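Local coordinates for decapping nuclease RAI1 (Candida albicans, PDB 5BUD), which removes NAD caps, m7G caps and the diphosphate of 5' triphosphates from RNA ends with the help of divalent metal ions, and stimulates the exoribonuclease RAT1, at residues Lys352-Val356 with Arg357-Thr361. Sequence-based numbering, arbitrary orientation.
Sequences KYDPV and RKSFT
K352 and T361 form a hydrogen-bonded antiparallel pair in a tight β-hairpin, and D354 and S359 form another next to the turn. The axes of strands 352-354 and 359-361 run antiparallel, 166° apart. In the latter pair, D354 N donates to S359 O at 2.9 Å and S359 N to D354 O at 3.2 Å. A G1 β-bulge sets K358 and S359 opposite D354, with K358 at positive phi (54°). D354 makes an Asx turn: OD1 accepts from V356 N (3.0 Å) and, from above the carboxylate plane, from R357 N (3.2 Å). CG of D354 is anti to the backbone N (chi1 -175°), which carries OD1 over the turn. OD2 meets the R357 guanidinium edge in a long salt bridge, 3.6 Å to NH1. On the face of K352, D354, S359 and T361, a water joins K352 O, S359 OG and T361 OG1. Y353 and F360 point to the other face and cross at about a right angle, Y353 CB lying 3.8 Å from F360 CD1. The hairpin lies away from the manganese site. Strand 349-354 pairs with 121-128, where K352 bridges to D122, and strand 359-364 pairs with 4-5. F360 packs edge-to-face with W328 of helix 322-339.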
# COMPACT_ATOMS: atom_id res chain seq x y z
N LYS A 352 -0.43 17.07 -7.88
CA LYS A 352 -1.88 16.89 -7.91
C LYS A 352 -2.31 16.27 -9.23
O LYS A 352 -1.95 16.76 -10.29
CB LYS A 352 -2.57 18.26 -7.70
CG LYS A 352 -4.08 18.28 -7.94
CD LYS A 352 -4.64 19.69 -7.80
CE LYS A 352 -6.14 19.69 -7.56
NZ LYS A 352 -6.50 19.43 -6.14
N TYR A 353 -3.09 15.19 -9.14
CA TYR A 353 -3.87 14.72 -10.28
C TYR A 353 -5.30 15.20 -10.08
O TYR A 353 -5.93 14.88 -9.06
CB TYR A 353 -3.85 13.21 -10.41
CG TYR A 353 -4.83 12.73 -11.42
CD1 TYR A 353 -4.71 13.12 -12.76
CD2 TYR A 353 -5.89 11.92 -11.07
CE1 TYR A 353 -5.63 12.70 -13.71
CE2 TYR A 353 -6.80 11.50 -12.01
CZ TYR A 353 -6.67 11.89 -13.33
OH TYR A 353 -7.59 11.48 -14.26
N ASP A 354 -5.77 16.00 -11.04
CA ASP A 354 -7.11 16.63 -11.03
C ASP A 354 -7.94 15.95 -12.13
O ASP A 354 -7.69 16.19 -13.32
CB ASP A 354 -6.99 18.14 -11.33
CG ASP A 354 -8.33 18.88 -11.21
OD1 ASP A 354 -9.40 18.27 -11.40
OD2 ASP A 354 -8.31 20.10 -10.92
N PRO A 355 -8.90 15.08 -11.74
CA PRO A 355 -9.71 14.38 -12.74
C PRO A 355 -10.68 15.26 -13.53
O PRO A 355 -11.11 14.84 -14.60
CB PRO A 355 -10.53 13.38 -11.93
CG PRO A 355 -10.06 13.46 -10.52
CD PRO A 355 -9.28 14.73 -10.37
N VAL A 356 -11.08 16.41 -13.01
CA VAL A 356 -12.05 17.24 -13.76
C VAL A 356 -11.29 18.01 -14.84
O VAL A 356 -11.71 18.01 -15.99
CB VAL A 356 -12.96 18.14 -12.88
CG1 VAL A 356 -13.39 17.42 -11.60
CG2 VAL A 356 -12.31 19.47 -12.55
N ARG A 357 -10.16 18.60 -14.48
CA ARG A 357 -9.32 19.29 -15.45
C ARG A 357 -8.41 18.33 -16.24
O ARG A 357 -7.76 18.77 -17.18
CB ARG A 357 -8.46 20.36 -14.78
CG ARG A 357 -9.18 21.65 -14.43
CD ARG A 357 -8.26 22.62 -13.70
NE ARG A 357 -6.97 22.84 -14.38
CZ ARG A 357 -5.80 22.30 -14.03
NH1 ARG A 357 -5.68 21.48 -12.99
NH2 ARG A 357 -4.71 22.58 -14.74
N LYS A 358 -8.34 17.05 -15.86
CA LYS A 358 -7.49 16.05 -16.54
C LYS A 358 -6.04 16.50 -16.61
O LYS A 358 -5.44 16.55 -17.69
CB LYS A 358 -7.97 15.73 -17.98
CG LYS A 358 -9.46 15.82 -18.25
CD LYS A 358 -10.28 14.83 -17.47
CE LYS A 358 -11.73 14.76 -17.97
NZ LYS A 358 -11.84 14.26 -19.37
N SER A 359 -5.47 16.84 -15.46
CA SER A 359 -4.14 17.41 -15.41
C SER A 359 -3.33 16.78 -14.28
O SER A 359 -3.90 16.35 -13.28
CB SER A 359 -4.22 18.92 -15.20
OG SER A 359 -4.86 19.23 -13.98
N PHE A 360 -2.02 16.72 -14.48
CA PHE A 360 -1.07 16.15 -13.55
C PHE A 360 0.01 17.21 -13.38
O PHE A 360 0.78 17.45 -14.29
CB PHE A 360 -0.49 14.86 -14.13
CG PHE A 360 0.19 14.00 -13.11
CD1 PHE A 360 -0.54 13.10 -12.34
CD2 PHE A 360 1.56 14.09 -12.91
CE1 PHE A 360 0.08 12.31 -11.39
CE2 PHE A 360 2.19 13.31 -11.95
CZ PHE A 360 1.44 12.41 -11.20
N THR A 361 0.04 17.86 -12.21
CA THR A 361 0.81 19.08 -12.02
C THR A 361 1.60 19.17 -10.71
O THR A 361 1.22 18.63 -9.68
CB THR A 361 -0.11 20.33 -12.05
OG1 THR A 361 -0.96 20.33 -10.90
CG2 THR A 361 -0.94 20.34 -13.33
O HOH W 1 -3.61 18.97 -11.61